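Local coordinates for Lmo0740 protein (Listeria monocytogenes, PDB 4RFA) that probably regulates transcription as a dimeric Crp-type activator, joining a cyclic nucleotide-binding-like domain to a DNA-binding domain, at residues R153-M165 with L177-R191. Residues are numbered along the deposited sequence; the frame is centred on the assembly and turned at random.
Sequences RIYMALENLAVEM and LPNFINQSVLARYCR
Arg153 holds the C-terminal end of helix 183-189 by two backbone carbonyls. Its NE gives a nearly straight hydrogen bond to Cys190 O (2.8 Å, 163° at the hydrogen). That oxygen lies at the guanidinium edge, close to its plane. NH2 adds weak bonds to the same oxygen and to Arg191 O. A bend at chi3 turns the guanidinium onto the end of this helix, where Arg191 has positive phi and closes a Schellman motif. In one of its two conformers, Arg191 NH2 bonds Ser73 O. Further along helix 150-165, Asn160 ND2 donates to Tyr189 OH at 3.3 Å, with the hydroxyl near the amide plane. The amide and ring planes stand 73° apart.

Tyr189 CE2 packs on Ala157 CB (3.5 Å). Leu161 runs past the same ring in the opposite direction, with CG near CE2. Phe75 of strand 72-76 also meets the Tyr189 ring, so this ring probably lies where the nucleotide-binding-like domain meets the DNA-binding domain. Cys190 SG sits against Ala157 CB, also at 3.5 Å.

The short helix, N-capped by Asn182, is consistent with the first helix of the helix-turn-helix in a Crp-type winged-helix domain; helix 194-206 would then be the recognition helix. The axes of segments 153-165 and 183-189 approach to 10.3 Å and cross at 110°.

Leu186 reaches back from the short helix. Its CD1 meets Leu158 CD2, and its CD2 meets Ile154 CD1, each pair of side chains crossing at about a right angle. Leu177 CD1 touches Leu158 CD2 at 3.7 Å, while its CD2 lies on the backbone at Ala162. At the far end, selenomethionine Met165 lays CG against Pro178 CG. Its selenium makes an oblique Met-aromatic contact with Phe180, 3.8 Å from CZ, and also touches Ile181 CD1.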
loop_
_atom_site.group_PDB
_atom_site.type_symbol
_atom_site.label_atom_id
_atom_site.label_comp_id
_atom_site.label_asym_id
_atom_site.label_seq_id
_atom_site.Cartn_x
_atom_site.Cartn_y
_atom_site.Cartn_z
ATOM N N ARG A 153 2.175 -5.273 18.313
ATOM C CA ARG A 153 2.939 -5.011 17.103
ATOM C C ARG A 153 4.097 -5.977 16.874
ATOM O O ARG A 153 4.375 -6.365 15.744
ATOM C CB ARG A 153 3.478 -3.594 17.131
ATOM C CG ARG A 153 2.371 -2.571 17.018
ATOM C CD ARG A 153 2.805 -1.217 16.535
ATOM N NE ARG A 153 3.835 -0.556 17.342
ATOM C CZ ARG A 153 3.619 0.259 18.372
ATOM N NH1 ARG A 153 2.380 0.496 18.836
ATOM N NH2 ARG A 153 4.660 0.852 18.944
ATOM N N ILE A 154 4.778 -6.379 17.942
ATOM C CA ILE A 154 5.952 -7.229 17.769
ATOM C C ILE A 154 5.561 -8.618 17.268
ATOM O O ILE A 154 6.250 -9.214 16.427
ATOM C CB ILE A 154 6.805 -7.282 19.057
ATOM C CG1 ILE A 154 8.160 -7.927 18.761
ATOM C CG2 ILE A 154 6.106 -8.015 20.197
ATOM C CD1 ILE A 154 9.096 -7.867 19.935
ATOM N N TYR A 155 4.451 -9.151 17.761
ATOM C CA TYR A 155 3.953 -10.417 17.198
ATOM C C TYR A 155 3.672 -10.291 15.729
ATOM O O TYR A 155 4.022 -11.162 14.952
ATOM C CB TYR A 155 2.654 -10.818 17.905
ATOM C CG TYR A 155 2.864 -11.716 19.136
ATOM C CD1 TYR A 155 3.187 -13.047 18.969
ATOM C CD2 TYR A 155 2.711 -11.243 20.428
ATOM C CE1 TYR A 155 3.356 -13.908 20.046
ATOM C CE2 TYR A 155 2.854 -12.097 21.523
ATOM C CZ TYR A 155 3.206 -13.426 21.309
ATOM O OH TYR A 155 3.388 -14.332 22.317
HETATM N N MSE A 156 2.966 -9.221 15.358
HETATM C CA MSE A 156 2.538 -9.018 13.989
HETATM C C MSE A 156 3.750 -8.784 13.147
HETATM O O MSE A 156 3.805 -9.316 12.062
HETATM C CB MSE A 156 1.615 -7.795 13.792
HETATM C CG MSE A 156 0.277 -8.071 14.460
HETATM SE SE MSE A 156 -0.824 -6.409 14.534
HETATM C CE MSE A 156 -1.110 -6.416 12.601
ATOM N N ALA A 157 4.706 -7.974 13.614
ATOM C CA ALA A 157 5.956 -7.808 12.875
ATOM C C ALA A 157 6.667 -9.162 12.610
ATOM O O ALA A 157 7.100 -9.465 11.505
ATOM C CB ALA A 157 6.887 -6.871 13.621
ATOM N N LEU A 158 6.890 -9.935 13.655
ATOM C CA LEU A 158 7.685 -11.137 13.506
ATOM C C LEU A 158 6.970 -12.114 12.621
ATOM O O LEU A 158 7.608 -12.850 11.861
ATOM C CB LEU A 158 7.950 -11.771 14.859
ATOM C CG LEU A 158 9.028 -11.061 15.655
ATOM C CD1 LEU A 158 9.057 -11.578 17.081
ATOM C CD2 LEU A 158 10.401 -11.185 14.993
ATOM N N GLU A 159 5.639 -12.073 12.633
ATOM C CA GLU A 159 4.892 -12.876 11.691
ATOM C C GLU A 159 4.988 -12.390 10.247
ATOM O O GLU A 159 5.041 -13.231 9.331
ATOM C CB GLU A 159 3.407 -13.040 12.118
ATOM C CG GLU A 159 2.493 -13.469 10.999
ATOM C CD GLU A 159 1.007 -13.469 11.370
ATOM O OE1 GLU A 159 0.625 -14.039 12.414
ATOM O OE2 GLU A 159 0.213 -12.911 10.572
ATOM N N ASN A 160 4.878 -11.079 10.029
ATOM C CA ASN A 160 4.971 -10.492 8.710
ATOM C C ASN A 160 6.354 -10.857 8.142
ATOM O O ASN A 160 6.510 -11.213 6.971
ATOM C CB ASN A 160 4.951 -8.944 8.736
ATOM C CG ASN A 160 3.572 -8.297 9.084
ATOM O OD1 ASN A 160 2.513 -8.910 9.044
ATOM N ND2 ASN A 160 3.611 -6.994 9.352
ATOM N N LEU A 161 7.376 -10.662 8.946
ATOM C CA LEU A 161 8.742 -10.998 8.466
ATOM C C LEU A 161 8.923 -12.505 8.192
ATOM O O LEU A 161 9.565 -12.901 7.226
ATOM C CB LEU A 161 9.745 -10.546 9.477
ATOM C CG LEU A 161 9.749 -9.028 9.633
ATOM C CD1 LEU A 161 10.643 -8.618 10.778
ATOM C CD2 LEU A 161 10.222 -8.319 8.379
ATOM N N ALA A 162 8.326 -13.358 9.016
ATOM C CA ALA A 162 8.454 -14.808 8.782
ATOM C C ALA A 162 7.838 -15.150 7.457
ATOM O O ALA A 162 8.386 -15.903 6.674
ATOM C CB ALA A 162 7.789 -15.603 9.884
ATOM N N VAL A 163 6.704 -14.548 7.172
ATOM C CA VAL A 163 6.115 -14.738 5.877
ATOM C C VAL A 163 7.019 -14.139 4.779
ATOM O O VAL A 163 7.217 -14.766 3.746
ATOM C CB VAL A 163 4.715 -14.118 5.805
ATOM C CG1 VAL A 163 4.181 -14.151 4.359
ATOM C CG2 VAL A 163 3.770 -14.871 6.730
ATOM N N GLU A 164 7.561 -12.960 4.984
ATOM C CA GLU A 164 8.274 -12.304 3.917
ATOM C C GLU A 164 9.624 -12.871 3.610
ATOM O O GLU A 164 10.009 -12.935 2.493
ATOM C CB GLU A 164 8.497 -10.857 4.271
ATOM C CG GLU A 164 7.367 -9.960 3.916
ATOM C CD GLU A 164 7.515 -8.598 4.520
ATOM O OE1 GLU A 164 8.591 -8.255 4.992
ATOM O OE2 GLU A 164 6.541 -7.865 4.508
HETATM N N MSE A 165 10.343 -13.259 4.631
HETATM C CA MSE A 165 11.744 -13.301 4.592
HETATM C C MSE A 165 12.278 -14.393 5.425
HETATM O O MSE A 165 13.474 -14.442 5.663
HETATM C CB MSE A 165 11.923 -12.099 5.459
HETATM C CG MSE A 165 13.068 -11.230 5.071
HETATM SE SE MSE A 165 13.288 -9.955 6.491
HETATM C CE MSE A 165 12.532 -8.540 5.412
ATOM N N LEU A 177 14.772 -15.961 10.729
ATOM C CA LEU A 177 14.782 -14.684 10.023
ATOM C C LEU A 177 16.232 -14.318 9.655
ATOM O O LEU A 177 17.150 -14.669 10.362
ATOM C CB LEU A 177 14.171 -13.570 10.877
ATOM C CG LEU A 177 12.707 -13.684 11.308
ATOM C CD1 LEU A 177 12.299 -12.413 12.013
ATOM C CD2 LEU A 177 11.753 -13.984 10.158
ATOM N N PRO A 178 16.414 -13.528 8.592
ATOM C CA PRO A 178 17.756 -13.057 8.249
ATOM C C PRO A 178 18.488 -12.347 9.371
ATOM O O PRO A 178 17.897 -11.679 10.222
ATOM C CB PRO A 178 17.502 -12.041 7.134
ATOM C CG PRO A 178 16.195 -12.407 6.578
ATOM C CD PRO A 178 15.385 -12.892 7.740
ATOM N N ASN A 179 19.796 -12.421 9.254
ATOM C CA ASN A 179 20.735 -11.916 10.208
ATOM C C ASN A 179 20.612 -10.430 10.442
ATOM O O ASN A 179 20.832 -9.963 11.554
ATOM C CB ASN A 179 22.130 -12.197 9.677
ATOM C CG ASN A 179 23.164 -12.198 10.765
ATOM O OD1 ASN A 179 24.078 -11.375 10.768
ATOM N ND2 ASN A 179 23.027 -13.122 11.701
ATOM N N PHE A 180 20.278 -9.679 9.395
ATOM C CA PHE A 180 20.164 -8.233 9.519
ATOM C C PHE A 180 18.968 -7.765 10.398
ATOM O O PHE A 180 18.942 -6.630 10.844
ATOM C CB PHE A 180 20.169 -7.553 8.132
ATOM C CG PHE A 180 18.907 -7.772 7.341
ATOM C CD1 PHE A 180 17.791 -6.990 7.571
ATOM C CD2 PHE A 180 18.857 -8.756 6.356
ATOM C CE1 PHE A 180 16.631 -7.169 6.830
ATOM C CE2 PHE A 180 17.708 -8.961 5.628
ATOM C CZ PHE A 180 16.578 -8.174 5.873
ATOM N N ILE A 181 17.993 -8.624 10.638
ATOM C CA ILE A 181 16.945 -8.350 11.614
ATOM C C ILE A 181 17.465 -8.625 13.040
ATOM O O ILE A 181 17.425 -9.782 13.545
ATOM C CB ILE A 181 15.680 -9.179 11.391
ATOM C CG1 ILE A 181 15.169 -9.104 9.937
ATOM C CG2 ILE A 181 14.581 -8.708 12.369
ATOM C CD1 ILE A 181 14.640 -7.784 9.500
ATOM N N ASN A 182 18.003 -7.570 13.645
ATOM C CA ASN A 182 18.427 -7.574 15.034
ATOM C C ASN A 182 17.486 -6.740 15.846
ATOM O O ASN A 182 16.449 -6.195 15.355
ATOM C CB ASN A 182 19.867 -7.048 15.202
ATOM C CG ASN A 182 20.086 -5.677 14.573
ATOM O OD1 ASN A 182 19.163 -4.920 14.345
ATOM N ND2 ASN A 182 21.324 -5.351 14.328
ATOM N N GLN A 183 17.827 -6.627 17.106
ATOM C CA GLN A 183 17.038 -5.857 18.049
ATOM C C GLN A 183 16.737 -4.423 17.644
ATOM O O GLN A 183 15.608 -3.926 17.818
ATOM C CB GLN A 183 17.708 -5.884 19.422
ATOM C CG GLN A 183 16.749 -5.582 20.551
ATOM C CD GLN A 183 17.338 -5.930 21.888
ATOM O OE1 GLN A 183 17.429 -7.111 22.280
ATOM N NE2 GLN A 183 17.763 -4.911 22.590
ATOM N N SER A 184 17.754 -3.717 17.177
ATOM C CA SER A 184 17.583 -2.328 16.746
ATOM C C SER A 184 16.668 -2.218 15.534
ATOM O O SER A 184 15.794 -1.348 15.458
ATOM C CB SER A 184 18.968 -1.712 16.406
ATOM O OG SER A 184 18.796 -0.383 15.958
ATOM N N VAL A 185 16.840 -3.127 14.580
ATOM C CA VAL A 185 16.021 -3.102 13.393
ATOM C C VAL A 185 14.557 -3.477 13.734
ATOM O O VAL A 185 13.610 -2.781 13.319
ATOM C CB VAL A 185 16.611 -3.993 12.324
ATOM C CG1 VAL A 185 15.649 -4.200 11.168
ATOM C CG2 VAL A 185 17.976 -3.409 11.837
ATOM N N LEU A 186 14.389 -4.514 14.550
ATOM C CA LEU A 186 13.075 -4.938 14.957
ATOM C C LEU A 186 12.373 -3.807 15.620
ATOM O O LEU A 186 11.215 -3.586 15.335
ATOM C CB LEU A 186 13.122 -6.163 15.874
ATOM C CG LEU A 186 11.823 -6.856 16.228
ATOM C CD1 LEU A 186 11.166 -7.366 14.963
ATOM C CD2 LEU A 186 12.129 -8.009 17.175
ATOM N N ALA A 187 13.064 -3.082 16.494
ATOM C CA ALA A 187 12.469 -1.955 17.155
ATOM C C ALA A 187 12.013 -0.857 16.203
ATOM O O ALA A 187 10.965 -0.212 16.418
ATOM C CB ALA A 187 13.410 -1.357 18.157
ATOM N N ARG A 188 12.835 -0.577 15.206
ATOM C CA ARG A 188 12.505 0.426 14.228
ATOM C C ARG A 188 11.302 0.006 13.416
ATOM O O ARG A 188 10.443 0.856 13.120
ATOM C CB ARG A 188 13.692 0.746 13.345
ATOM C CG ARG A 188 14.839 1.364 14.141
ATOM C CD ARG A 188 16.123 1.352 13.368
ATOM N NE ARG A 188 16.024 2.199 12.214
ATOM C CZ ARG A 188 16.798 2.057 11.159
ATOM N NH1 ARG A 188 17.728 1.097 11.154
ATOM N NH2 ARG A 188 16.642 2.865 10.139
ATOM N N TYR A 189 11.181 -1.290 13.107
ATOM C CA TYR A 189 10.059 -1.765 12.307
ATOM C C TYR A 189 8.785 -1.803 13.136
ATOM O O TYR A 189 7.657 -1.626 12.612
ATOM C CB TYR A 189 10.407 -3.097 11.704
ATOM C CG TYR A 189 9.342 -3.783 10.857
ATOM C CD1 TYR A 189 8.884 -3.258 9.664
ATOM C CD2 TYR A 189 8.884 -5.045 11.223
ATOM C CE1 TYR A 189 7.970 -3.951 8.861
ATOM C CE2 TYR A 189 7.964 -5.731 10.437
ATOM C CZ TYR A 189 7.508 -5.176 9.265
ATOM O OH TYR A 189 6.585 -5.911 8.588
ATOM N N CYS A 190 8.947 -2.076 14.428
ATOM C CA CYS A 190 7.821 -2.046 15.365
ATOM C C CYS A 190 7.456 -0.661 15.861
ATOM O O CYS A 190 6.504 -0.516 16.605
ATOM C CB CYS A 190 8.046 -2.973 16.569
ATOM S SG CYS A 190 8.129 -4.690 16.062
ATOM N N ARG A 191 8.248 0.321 15.463
ATOM C CA ARG A 191 8.013 1.699 15.811
ATOM C C ARG A 191 7.880 1.808 17.365
ATOM O O ARG A 191 6.851 2.211 17.927
ATOM C CB ARG A 191 6.829 2.207 14.947
ATOM C CG ARG A 191 6.932 1.805 13.433
ATOM C CD ARG A 191 5.856 2.507 12.595
ATOM N NE ARG A 191 5.544 2.180 11.163
ATOM C CZ ARG A 191 5.809 1.091 10.427
ATOM N NH1 ARG A 191 6.450 0.037 10.898
ATOM N NH2 ARG A 191 5.338 1.066 9.145
#